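Local coordinates for conserved hypothetical protein (Bacteroides thetaiotaomicron, PDB 2FB6) that is of unknown function, though its five-stranded parallel sheet packed between helices is consistent with a DsrE-like fold, at residues I45-S50 with I102-Y107; Q59-I64 with T91-T96; M28-S33 with S70-E75. One frame throughout, in Å; residues are numbered along the deposited sequence.

Contact 1: I45-S50 with I102-Y107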
ATOM      1  N   ILE A  45      -0.947  -2.126   1.331  1.00 10.20           N
ATOM      2  CA  ILE A  45      -0.952  -2.133   2.797  1.00 10.26           C
ATOM      3  C   ILE A  45       0.476  -1.870   3.277  1.00 11.00           C
ATOM      4  O   ILE A  45       1.382  -2.638   2.979  1.00 11.61           O
ATOM      5  CB  ILE A  45      -1.411  -3.496   3.357  1.00 10.79           C
ATOM      6  CG1 ILE A  45      -2.781  -3.907   2.792  1.00 10.96           C
ATOM      7  CG2 ILE A  45      -1.404  -3.449   4.889  1.00 11.51           C
ATOM      8  CD1 ILE A  45      -3.065  -5.388   3.013  1.00 13.56           C
ATOM      9  N   LEU A  46       0.655  -0.775   4.006  1.00 10.85           N
ATOM     10  CA  LEU A  46       1.944  -0.445   4.610  0.50 11.54           C
ATOM     11  C   LEU A  46       2.009  -1.027   6.010  1.00 11.54           C
ATOM     12  O   LEU A  46       1.267  -0.610   6.895  1.00 12.00           O
ATOM     13  CB  LEU A  46       2.112   1.069   4.699  0.50 11.84           C
ATOM     14  CG  LEU A  46       2.456   1.787   3.407  0.50 11.60           C
ATOM     15  CD1 LEU A  46       2.406   3.282   3.607  0.50 11.33           C
ATOM     16  CD2 LEU A  46       3.842   1.371   2.971  0.50 13.26           C
ATOM     17  N   TRP A  47       2.901  -1.991   6.231  1.00 12.21           N
ATOM     18  CA  TRP A  47       2.922  -2.671   7.521  1.00 12.73           C
ATOM     19  C   TRP A  47       4.296  -3.285   7.705  1.00 13.58           C
ATOM     20  O   TRP A  47       4.682  -4.156   6.932  1.00 14.55           O
ATOM     21  CB  TRP A  47       1.849  -3.772   7.509  1.00 13.07           C
ATOM     22  CG  TRP A  47       1.510  -4.363   8.846  1.00 13.05           C
ATOM     23  CD1 TRP A  47       2.243  -4.300   9.997  1.00 13.70           C
ATOM     24  CD2 TRP A  47       0.359  -5.148   9.143  1.00 12.73           C
ATOM     25  NE1 TRP A  47       1.608  -4.996  11.000  1.00 13.67           N
ATOM     26  CE2 TRP A  47       0.440  -5.514  10.501  1.00 13.00           C
ATOM     27  CE3 TRP A  47      -0.757  -5.557   8.397  1.00 12.62           C
ATOM     28  CZ2 TRP A  47      -0.539  -6.297  11.128  1.00 12.83           C
ATOM     29  CZ3 TRP A  47      -1.737  -6.328   9.028  1.00 12.78           C
ATOM     30  CH2 TRP A  47      -1.622  -6.679  10.366  1.00 13.59           C
ATOM     31  N   GLY A  48       5.014  -2.853   8.743  1.00 13.33           N
ATOM     32  CA  GLY A  48       6.381  -3.344   8.992  1.00 13.92           C
ATOM     33  C   GLY A  48       7.419  -2.266   8.761  1.00 13.48           C
ATOM     34  O   GLY A  48       7.137  -1.092   8.966  1.00 13.72           O
ATOM     35  N   ALA A  49       8.616  -2.667   8.322  1.00 13.06           N
ATOM     36  CA  ALA A  49       9.746  -1.738   8.146  1.00 12.79           C
ATOM     37  C   ALA A  49       9.396  -0.595   7.176  1.00 12.40           C
ATOM     38  O   ALA A  49       9.851   0.542   7.324  1.00 13.68           O
ATOM     39  CB  ALA A  49      10.981  -2.513   7.680  1.00 12.49           C
ATOM     40  N   SER A  50       8.539  -0.905   6.214  1.00 12.59           N
ATOM     41  CA  SER A  50       8.069   0.085   5.249  1.00 11.88           C
ATOM     42  C   SER A  50       7.431   1.339   5.844  1.00 12.67           C
ATOM     43  O   SER A  50       7.512   2.414   5.252  1.00 12.93           O
ATOM     44  CB  SER A  50       7.062  -0.568   4.317  1.00 12.51           C
ATOM     45  OG  SER A  50       5.974  -1.067   5.075  1.00 12.27           O
ATOM     46  N   ILE A 102      -8.160  -7.011  11.156  1.00 13.31           N
ATOM     47  CA  ILE A 102      -9.391  -7.489  10.525  1.00 14.02           C
ATOM     48  C   ILE A 102      -9.325  -7.353   9.000  1.00 13.35           C
ATOM     49  O   ILE A 102      -9.610  -8.315   8.300  1.00 13.33           O
ATOM     50  CB  ILE A 102     -10.651  -6.790  11.128  1.00 14.85           C
ATOM     51  CG1 ILE A 102     -10.833  -7.203  12.585  1.00 17.62           C
ATOM     52  CG2 ILE A 102     -11.915  -7.092  10.296  1.00 16.30           C
ATOM     53  CD1 ILE A 102     -10.948  -8.678  12.782  1.00 19.64           C
ATOM     54  N   PRO A 103      -8.974  -6.162   8.483  1.00 13.36           N
ATOM     55  CA  PRO A 103      -8.851  -6.059   7.030  1.00 12.98           C
ATOM     56  C   PRO A 103      -7.945  -7.114   6.387  1.00 12.35           C
ATOM     57  O   PRO A 103      -8.346  -7.746   5.397  1.00 12.04           O
ATOM     58  CB  PRO A 103      -8.318  -4.633   6.824  1.00 13.20           C
ATOM     59  CG  PRO A 103      -8.880  -3.875   7.989  1.00 14.35           C
ATOM     60  CD  PRO A 103      -8.808  -4.843   9.138  1.00 13.81           C
ATOM     61  N   LEU A 104      -6.736  -7.315   6.912  1.00 12.47           N
ATOM     62  CA  LEU A 104      -5.853  -8.306   6.294  1.00 11.71           C
ATOM     63  C   LEU A 104      -6.469  -9.694   6.337  1.00 12.10           C
ATOM     64  O   LEU A 104      -6.405 -10.442   5.357  1.00 12.14           O
ATOM     65  CB  LEU A 104      -4.467  -8.309   6.930  1.00 11.70           C
ATOM     66  CG  LEU A 104      -3.492  -9.335   6.331  1.00 11.06           C
ATOM     67  CD1 LEU A 104      -3.297  -9.201   4.798  1.00 12.90           C
ATOM     68  CD2 LEU A 104      -2.153  -9.237   7.027  1.00 11.71           C
ATOM     69  N   THR A 105      -7.052 -10.040   7.478  1.00 12.40           N
ATOM     70  CA  THR A 105      -7.724 -11.325   7.613  1.00 12.90           C
ATOM     71  C   THR A 105      -8.798 -11.454   6.542  1.00 13.75           C
ATOM     72  O   THR A 105      -8.859 -12.480   5.846  1.00 14.70           O
ATOM     73  CB  THR A 105      -8.309 -11.507   9.033  1.00 13.26           C
ATOM     74  OG1 THR A 105      -7.268 -11.331  10.006  1.00 12.13           O
ATOM     75  CG2 THR A 105      -8.921 -12.910   9.189  1.00 13.91           C
ATOM     76  N   GLU A 106      -9.616 -10.420   6.373  1.00 14.12           N
ATOM     77  CA  GLU A 106     -10.672 -10.475   5.369  0.60 14.58           C
ATOM     78  C   GLU A 106     -10.114 -10.631   3.961  1.00 14.07           C
ATOM     79  O   GLU A 106     -10.628 -11.422   3.160  1.00 13.96           O
ATOM     80  CB  GLU A 106     -11.572  -9.247   5.474  0.60 15.23           C
ATOM     81  CG  GLU A 106     -12.418  -9.250   6.746  0.60 17.86           C
ATOM     82  CD  GLU A 106     -13.521 -10.291   6.707  0.60 21.48           C
ATOM     83  OE1 GLU A 106     -14.353 -10.241   5.768  0.60 21.57           O
ATOM     84  OE2 GLU A 106     -13.556 -11.164   7.600  0.60 21.76           O
ATOM     85  N   TYR A 107      -9.049  -9.887   3.651  1.00 12.92           N
ATOM     86  CA  TYR A 107      -8.454  -9.985   2.312  1.00 12.38           C
ATOM     87  C   TYR A 107      -8.001 -11.413   2.044  1.00 12.31           C
ATOM     88  O   TYR A 107      -8.229 -11.958   0.964  1.00 12.35           O
ATOM     89  CB  TYR A 107      -7.255  -9.040   2.148  1.00 11.89           C
ATOM     90  CG  TYR A 107      -7.535  -7.566   2.400  1.00 11.95           C
ATOM     91  CD1 TYR A 107      -8.790  -6.990   2.125  1.00 11.84           C
ATOM     92  CD2 TYR A 107      -6.519  -6.733   2.856  1.00 12.42           C
ATOM     93  CE1 TYR A 107      -9.032  -5.627   2.360  1.00 12.89           C
ATOM     94  CE2 TYR A 107      -6.752  -5.374   3.077  1.00 11.17           C
ATOM     95  CZ  TYR A 107      -8.005  -4.828   2.816  1.00 12.09           C
ATOM     96  OH  TYR A 107      -8.237  -3.484   3.020  1.00 13.26           O
TER
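Leu104 and Tyr107, one helical turn apart, meet Ile45 and Trp47, which lie at and just beyond the end of a strand; the contact between the two segments is entirely apolar, with no hydrogen bond crossing it. The aliphatic part centres on Ile45. With CG1 opposite the carbonyl carbon (chi1 -55°), its ethyl branch sets CD1 against Leu104 and Tyr107, and Ile45 CD1 comes within 4.2 Å of Leu104 CD1. Two contacts involve aromatic rings. Ile45 CD1 meets the tyrosine at its edge, near the ring plane, and lies 3.7 Å from both Tyr107 CE2 and Tyr107 CD2, the two side chains sliding past one another in opposite directions. The other delta branch of Leu104 goes to the indole: CD2 is 3.6 Å from Trp47 CZ3, at the far end of the benzo ring, and Leu104 CB adds a contact to the same carbon at 4.0 Å. Leucine thus spans both partners, one methyl to each. Inside the helix, Pro103 O lies 3.1 Å above one face of the Tyr107 ring, offset toward the rim. The phenol oxygen itself is hydrogen-bonded to Glu75 on the next strand. Helix 101-109 here covers the end of strand 41-46, a central strand flanked by 9-14 and 73-77; Met100 touches both Ile45 and Trp47, and Arg98 of the edge strand 96-98 touches Tyr107.

Contact 2: Q59-I64 with T91-T96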
ATOM      1  N   GLN A  59      11.924  10.944  -0.969  1.00 13.26           N
ATOM      2  CA  GLN A  59      11.817  10.352  -2.309  1.00 13.63           C
ATOM      3  C   GLN A  59      10.707   9.299  -2.363  1.00 12.96           C
ATOM      4  O   GLN A  59       9.949   9.242  -3.332  1.00 13.41           O
ATOM      5  CB  GLN A  59      13.145   9.758  -2.795  1.00 13.72           C
ATOM      6  CG  GLN A  59      14.160  10.832  -3.188  1.00 15.25           C
ATOM      7  CD  GLN A  59      15.470  10.259  -3.672  1.00 15.26           C
ATOM      8  OE1 GLN A  59      16.542  10.809  -3.393  1.00 19.14           O
ATOM      9  NE2 GLN A  59      15.397   9.183  -4.438  1.00 17.04           N
ATOM     10  N   VAL A  60      10.606   8.476  -1.315  1.00 12.89           N
ATOM     11  CA  VAL A  60       9.499   7.511  -1.227  1.00 12.48           C
ATOM     12  C   VAL A  60       8.145   8.250  -1.131  1.00 12.49           C
ATOM     13  O   VAL A  60       7.164   7.846  -1.749  1.00 12.48           O
ATOM     14  CB  VAL A  60       9.709   6.535  -0.048  1.00 12.37           C
ATOM     15  CG1 VAL A  60       8.530   5.577   0.126  1.00 13.54           C
ATOM     16  CG2 VAL A  60      11.001   5.744  -0.241  1.00 12.87           C
ATOM     17  N   GLN A  61       8.084   9.334  -0.358  1.00 12.35           N
ATOM     18  CA  GLN A  61       6.838  10.116  -0.269  1.00 12.76           C
ATOM     19  C   GLN A  61       6.361  10.624  -1.627  1.00 13.23           C
ATOM     20  O   GLN A  61       5.168  10.628  -1.900  1.00 13.27           O
ATOM     21  CB  GLN A  61       6.988  11.255   0.740  1.00 13.74           C
ATOM     22  CG  GLN A  61       7.228  10.715   2.128  1.00 13.30           C
ATOM     23  CD  GLN A  61       7.482  11.777   3.148  1.00 15.64           C
ATOM     24  OE1 GLN A  61       7.512  12.967   2.837  1.00 18.51           O
ATOM     25  NE2 GLN A  61       7.678  11.350   4.385  1.00 15.73           N
ATOM     26  N   THR A  62       7.287  11.063  -2.473  1.00 13.71           N
ATOM     27  CA  THR A  62       6.916  11.480  -3.819  1.00 14.41           C
ATOM     28  C   THR A  62       6.215  10.359  -4.576  1.00 14.49           C
ATOM     29  O   THR A  62       5.205  10.614  -5.236  1.00 14.11           O
ATOM     30  CB  THR A  62       8.162  11.988  -4.565  1.00 15.14           C
ATOM     31  OG1 THR A  62       8.729  13.031  -3.775  1.00 16.87           O
ATOM     32  CG2 THR A  62       7.820  12.534  -5.975  1.00 16.34           C
ATOM     33  N   GLU A  63       6.725   9.127  -4.473  1.00 14.80           N
ATOM     34  CA  GLU A  63       6.056   7.981  -5.108  1.00 15.54           C
ATOM     35  C   GLU A  63       4.673   7.737  -4.517  1.00 14.93           C
ATOM     36  O   GLU A  63       3.730   7.449  -5.244  1.00 15.67           O
ATOM     37  CB  GLU A  63       6.858   6.684  -4.953  1.00 16.48           C
ATOM     38  CG  GLU A  63       8.094   6.571  -5.784  1.00 20.38           C
ATOM     39  CD  GLU A  63       7.842   6.684  -7.278  1.00 23.55           C
ATOM     40  OE1 GLU A  63       6.874   6.091  -7.804  1.00 25.40           O
ATOM     41  OE2 GLU A  63       8.647   7.366  -7.934  1.00 26.14           O
ATOM     42  N   ILE A  64       4.560   7.841  -3.193  1.00 14.44           N
ATOM     43  CA  ILE A  64       3.275   7.656  -2.509  1.00 13.73           C
ATOM     44  C   ILE A  64       2.234   8.608  -3.091  1.00 13.78           C
ATOM     45  O   ILE A  64       1.107   8.206  -3.385  1.00 13.68           O
ATOM     46  CB  ILE A  64       3.414   7.933  -0.987  1.00 13.50           C
ATOM     47  CG1 ILE A  64       4.254   6.843  -0.296  1.00 15.29           C
ATOM     48  CG2 ILE A  64       2.033   8.123  -0.295  1.00 13.15           C
ATOM     49  CD1 ILE A  64       3.607   5.453  -0.263  1.00 16.11           C
ATOM     50  N   THR A  91      -0.840  10.039   7.828  1.00 14.93           N
ATOM     51  CA  THR A  91      -2.162  10.585   7.527  0.60 15.55           C
ATOM     52  C   THR A  91      -2.053  11.812   6.613  1.00 16.20           C
ATOM     53  O   THR A  91      -2.847  11.995   5.680  1.00 16.70           O
ATOM     54  CB  THR A  91      -2.882  10.955   8.854  0.60 15.95           C
ATOM     55  OG1 THR A  91      -3.298   9.755   9.524  0.60 16.26           O
ATOM     56  CG2 THR A  91      -4.075  11.882   8.635  0.60 15.97           C
ATOM     57  N   ASN A  92      -1.057  12.657   6.900  1.00 16.89           N
ATOM     58  CA  ASN A  92      -0.833  13.881   6.122  0.60 17.35           C
ATOM     59  C   ASN A  92      -0.447  13.624   4.668  1.00 17.09           C
ATOM     60  O   ASN A  92      -0.614  14.501   3.814  1.00 18.18           O
ATOM     61  CB  ASN A  92       0.227  14.775   6.777  0.60 17.47           C
ATOM     62  CG  ASN A  92      -0.262  15.442   8.056  0.60 19.02           C
ATOM     63  OD1 ASN A  92      -1.455  15.445   8.361  0.60 20.52           O
ATOM     64  ND2 ASN A  92       0.677  15.996   8.822  0.60 20.19           N
ATOM     65  N   LEU A  93       0.086  12.426   4.390  1.00 16.05           N
ATOM     66  CA  LEU A  93       0.416  12.034   3.012  1.00 15.45           C
ATOM     67  C   LEU A  93      -0.816  11.581   2.247  1.00 15.49           C
ATOM     68  O   LEU A  93      -0.755  11.370   1.033  1.00 16.79           O
ATOM     69  CB  LEU A  93       1.457  10.907   2.981  1.00 15.44           C
ATOM     70  CG  LEU A  93       2.852  11.255   3.485  1.00 15.87           C
ATOM     71  CD1 LEU A  93       3.659   9.997   3.675  1.00 16.60           C
ATOM     72  CD2 LEU A  93       3.548  12.231   2.510  1.00 17.39           C
ATOM     73  N   GLY A  94      -1.931  11.413   2.955  1.00 15.26           N
ATOM     74  CA  GLY A  94      -3.155  10.948   2.333  1.00 14.86           C
ATOM     75  C   GLY A  94      -3.374   9.447   2.429  1.00 14.41           C
ATOM     76  O   GLY A  94      -4.274   8.891   1.785  1.00 14.47           O
ATOM     77  N   ILE A  95      -2.548   8.791   3.245  1.00 14.19           N
ATOM     78  CA  ILE A  95      -2.671   7.356   3.517  1.00 13.01           C
ATOM     79  C   ILE A  95      -3.710   7.140   4.622  1.00 13.49           C
ATOM     80  O   ILE A  95      -3.752   7.901   5.607  1.00 13.52           O
ATOM     81  CB  ILE A  95      -1.289   6.779   3.917  1.00 13.19           C
ATOM     82  CG1 ILE A  95      -0.312   6.869   2.741  1.00 13.24           C
ATOM     83  CG2 ILE A  95      -1.395   5.347   4.407  1.00 13.24           C
ATOM     84  CD1 ILE A  95       1.156   6.759   3.157  1.00 13.71           C
ATOM     85  N   THR A  96      -4.533   6.105   4.452  1.00 12.87           N
ATOM     86  CA  THR A  96      -5.531   5.740   5.462  1.00 13.59           C
ATOM     87  C   THR A  96      -4.838   4.996   6.588  1.00 13.01           C
ATOM     88  O   THR A  96      -4.198   3.980   6.362  1.00 15.02           O
ATOM     89  CB  THR A  96      -6.651   4.848   4.868  1.00 13.95           C
ATOM     90  OG1 THR A  96      -7.349   5.591   3.866  1.00 17.05           O
ATOM     91  CG2 THR A  96      -7.644   4.392   5.968  1.00 15.00           C
TER
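The carboxamide of Gln61 is the flat group here, and Leu93 CD2 sits over one of its faces, 4.0 Å from both Gln61 CD and Gln61 OE1. Gln61 NE2 is hydrogen-bonded to Val54 O of helix 49-56, which would help hold the plane in its rotation while the methyl lies against it. The glutamine chain runs extended beyond CG (chi2 176°), so its methylenes also serve as an apolar surface: Gln61 CG is 4.0 Å from Leu93 CD1, and the two side chains cross at about a right angle. One turn further along the helix, Ile64 makes the deeper half of the contact. Its CG2 branch touches Ile95 CD1 at 3.8 Å, again with the side chains nearly perpendicular, and reaches Leu93 CB at 4.3 Å. The CB atoms of Leu93 and Ile95 both point at helix 58-70, with the turn at Gly94 between them. Gly94, with a phi of 95°, closes helix 87-92 in a Schellman motif, its N bonded back to Thr91 O, and the backbone then straightens into strand 96-98. The contact joins helix 58-70 to this helix-to-strand turn at the edge of the sheet. Val54 of helix 49-56 touches both Ile64 and Leu93, while Ile74 of strand 73-77 lies against Ile64 and Ile95.

Contact 3: M28-S33 with S70-E75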
HETATM    1  N   MSE A  28       6.699   0.891  -9.508  1.00 13.31           N
HETATM    2  CA  MSE A  28       6.609   0.857 -10.957  0.50 13.19           C
HETATM    3  C   MSE A  28       5.485  -0.061 -11.442  1.00 13.50           C
HETATM    4  O   MSE A  28       4.695   0.309 -12.335  1.00 13.53           O
HETATM    5  CB  MSE A  28       7.926   0.439 -11.576  0.50 13.72           C
HETATM    6  CG  MSE A  28       7.906   0.606 -13.054  0.50 12.60           C
HETATM    7 SE   MSE A  28       9.607   0.128 -13.735  0.35 13.75          SE
HETATM    8  CE  MSE A  28       9.410  -1.840 -13.748  0.50 14.87           C
ATOM      9  N   TYR A  29       5.363  -1.243 -10.844  1.00 12.29           N
ATOM     10  CA  TYR A  29       4.304  -2.144 -11.289  1.00 12.02           C
ATOM     11  C   TYR A  29       2.925  -1.611 -10.883  1.00 11.65           C
ATOM     12  O   TYR A  29       1.982  -1.661 -11.675  1.00 11.62           O
ATOM     13  CB  TYR A  29       4.530  -3.548 -10.751  1.00 11.83           C
ATOM     14  CG  TYR A  29       3.455  -4.513 -11.203  1.00 10.69           C
ATOM     15  CD1 TYR A  29       3.273  -4.813 -12.562  1.00 10.97           C
ATOM     16  CD2 TYR A  29       2.621  -5.144 -10.270  1.00 10.79           C
ATOM     17  CE1 TYR A  29       2.280  -5.713 -12.981  1.00  9.99           C
ATOM     18  CE2 TYR A  29       1.637  -6.032 -10.685  1.00 12.54           C
ATOM     19  CZ  TYR A  29       1.465  -6.311 -12.025  1.00 11.77           C
ATOM     20  OH  TYR A  29       0.459  -7.189 -12.390  1.00 12.16           O
ATOM     21  N   ALA A  30       2.814  -1.076  -9.674  1.00 12.01           N
ATOM     22  CA  ALA A  30       1.519  -0.604  -9.207  1.00 11.41           C
ATOM     23  C   ALA A  30       1.037   0.581 -10.055  1.00 11.61           C
ATOM     24  O   ALA A  30      -0.128   0.614 -10.529  1.00 12.38           O
ATOM     25  CB  ALA A  30       1.585  -0.235  -7.735  1.00 11.64           C
ATOM     26  N   LEU A  31       1.936   1.534 -10.292  1.00 11.98           N
ATOM     27  CA  LEU A  31       1.568   2.730 -11.068  1.00 12.60           C
ATOM     28  C   LEU A  31       1.185   2.389 -12.496  1.00 12.41           C
ATOM     29  O   LEU A  31       0.161   2.868 -13.018  1.00 13.08           O
ATOM     30  CB  LEU A  31       2.695   3.767 -11.058  1.00 13.02           C
ATOM     31  CG  LEU A  31       2.739   4.633  -9.815  1.00 15.03           C
ATOM     32  CD1 LEU A  31       4.103   5.285  -9.682  1.00 17.06           C
ATOM     33  CD2 LEU A  31       1.615   5.684  -9.912  1.00 15.90           C
ATOM     34  N   ASN A  32       2.004   1.564 -13.144  1.00 12.19           N
ATOM     35  CA  ASN A  32       1.718   1.204 -14.531  1.00 12.26           C
ATOM     36  C   ASN A  32       0.449   0.375 -14.629  1.00 12.74           C
ATOM     37  O   ASN A  32      -0.370   0.580 -15.537  1.00 13.18           O
ATOM     38  CB  ASN A  32       2.904   0.481 -15.160  1.00 12.33           C
ATOM     39  CG  ASN A  32       3.942   1.450 -15.683  1.00 14.40           C
ATOM     40  OD1 ASN A  32       3.895   1.834 -16.846  1.00 18.01           O
ATOM     41  ND2 ASN A  32       4.867   1.880 -14.817  1.00 15.55           N
ATOM     42  N   SER A  33       0.277  -0.555 -13.689  1.00 12.27           N
ATOM     43  CA  SER A  33      -0.935  -1.372 -13.653  1.00 12.73           C
ATOM     44  C   SER A  33      -2.184  -0.516 -13.565  1.00 13.04           C
ATOM     45  O   SER A  33      -3.174  -0.784 -14.274  1.00 12.87           O
ATOM     46  CB  SER A  33      -0.928  -2.342 -12.469  1.00 12.36           C
ATOM     47  OG  SER A  33       0.003  -3.375 -12.662  1.00 13.73           O
ATOM     48  N   SER A  70      -3.050   8.468  -8.838  1.00 14.92           N
ATOM     49  CA  SER A  70      -3.507   7.552  -9.892  1.00 14.33           C
ATOM     50  C   SER A  70      -4.744   6.743  -9.480  1.00 13.79           C
ATOM     51  O   SER A  70      -5.325   6.052 -10.307  1.00 14.32           O
ATOM     52  CB  SER A  70      -2.393   6.577 -10.278  1.00 14.86           C
ATOM     53  OG  SER A  70      -2.285   5.547  -9.307  1.00 16.12           O
ATOM     54  N   GLY A  71      -5.121   6.796  -8.204  1.00 13.53           N
ATOM     55  CA  GLY A  71      -6.272   6.043  -7.722  1.00 13.16           C
ATOM     56  C   GLY A  71      -5.956   4.738  -7.022  1.00 12.71           C
ATOM     57  O   GLY A  71      -6.876   4.003  -6.652  1.00 12.74           O
ATOM     58  N   ILE A  72      -4.667   4.433  -6.853  1.00 12.45           N
ATOM     59  CA  ILE A  72      -4.259   3.334  -5.974  1.00 11.75           C
ATOM     60  C   ILE A  72      -4.631   3.731  -4.544  1.00 11.63           C
ATOM     61  O   ILE A  72      -4.430   4.881  -4.155  1.00 12.17           O
ATOM     62  CB  ILE A  72      -2.734   3.142  -6.077  1.00 11.60           C
ATOM     63  CG1 ILE A  72      -2.362   2.599  -7.457  1.00 11.46           C
ATOM     64  CG2 ILE A  72      -2.184   2.204  -4.979  1.00 12.25           C
ATOM     65  CD1 ILE A  72      -0.895   2.800  -7.824  1.00 11.22           C
ATOM     66  N   THR A  73      -5.216   2.809  -3.782  1.00 11.27           N
ATOM     67  CA  THR A  73      -5.524   3.096  -2.380  1.00 11.54           C
ATOM     68  C   THR A  73      -4.346   2.621  -1.529  1.00 11.58           C
ATOM     69  O   THR A  73      -3.714   1.618  -1.846  1.00 11.01           O
ATOM     70  CB  THR A  73      -6.860   2.445  -1.914  1.00 12.10           C
ATOM     71  OG1 THR A  73      -6.812   1.032  -2.128  1.00 12.75           O
ATOM     72  CG2 THR A  73      -8.028   2.994  -2.716  1.00 13.65           C
ATOM     73  N   ILE A  74      -4.048   3.342  -0.455  1.00 10.99           N
ATOM     74  CA  ILE A  74      -2.935   2.985   0.437  1.00 10.84           C
ATOM     75  C   ILE A  74      -3.393   3.136   1.876  1.00 10.87           C
ATOM     76  O   ILE A  74      -3.944   4.166   2.231  1.00 11.29           O
ATOM     77  CB  ILE A  74      -1.666   3.851   0.208  1.00 11.19           C
ATOM     78  CG1 ILE A  74      -1.297   3.866  -1.281  1.00 12.49           C
ATOM     79  CG2 ILE A  74      -0.504   3.283   1.061  1.00 11.44           C
ATOM     80  CD1 ILE A  74      -0.081   4.709  -1.611  1.00 12.31           C
ATOM     81  N   GLU A  75      -3.210   2.080   2.671  1.00 10.23           N
ATOM     82  CA  GLU A  75      -3.601   2.080   4.075  1.00 10.96           C
ATOM     83  C   GLU A  75      -2.425   1.575   4.886  1.00 10.83           C
ATOM     84  O   GLU A  75      -1.629   0.779   4.388  1.00 12.16           O
ATOM     85  CB  GLU A  75      -4.846   1.214   4.298  1.00 10.92           C
ATOM     86  CG  GLU A  75      -4.734  -0.215   3.735  1.00 11.18           C
ATOM     87  CD  GLU A  75      -6.019  -1.031   3.865  1.00 12.83           C
ATOM     88  OE1 GLU A  75      -6.988  -0.529   4.472  1.00 16.16           O
ATOM     89  OE2 GLU A  75      -6.047  -2.179   3.369  1.00 14.17           O
TER
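Ile72 points its ethyl branch end-on at the backbone of helix 19-36, beside Ala30. Its CD1 is 3.6 Å from Ala30 O and 3.9 Å from Ala30 CB, and it also approaches the backbone N of Leu31. The extended chain (chi2 161°) brings this methyl up against the main chain of Ala30. Leu31 starts off to one side of the partner segment, but its CD2 swings back to lie 4.4 Å from Ile72 CD1 and 3.9 Å from Ser70 OG. That serine oxygen is hydrogen-bonded to Met67 O, a turn back in its own helix, and meets the leucine only by van der Waals contact. Between Ser70 and Ile72 the chain passes through Gly71, whose positive phi ends helix 58-70 in a Schellman motif and directs the backbone into strand 73-77. This is an alpha-to-beta connection of a three-layer alpha/beta/alpha fold, with helix 19-36 packed over its turn. On the helix itself, two side chains fold back onto the main chain. Asn32 ND2 donates to Met28 O at 2.9 Å, the acceptor lying close to the plane of the Asn32 amide; the donor comes from the face of that carbonyl opposite to the one used by Asn32 N. Ser33 OG binds Tyr29 O at 2.8 Å and also lies over one face of the Tyr29 ring, offset toward its rim.

How the contacts relate
The central parallel sheet ties the three contacts together. Contact 1 packs on one side of it, contacts 2 and 3 on the other, and the alternation along strand 41-46 makes the switch: Ile45 faces contact 1, whereas Leu46 CD1 touches Ile95 CD1 of contact 2 at 3.7 Å. Strand pairing continues the link, through Leu46 N to Glu75 O (2.8 Å) between contacts 1 and 3 and Thr96 N to Ile74 O (3.0 Å) between 2 and 3. The centre of contact 1 is about 16 Å from those of the other two, which lie about 12 Å apart. Glu75, in the 70-75 segment of contact 3, turns its side chain to the side of contact 1. No active site is established.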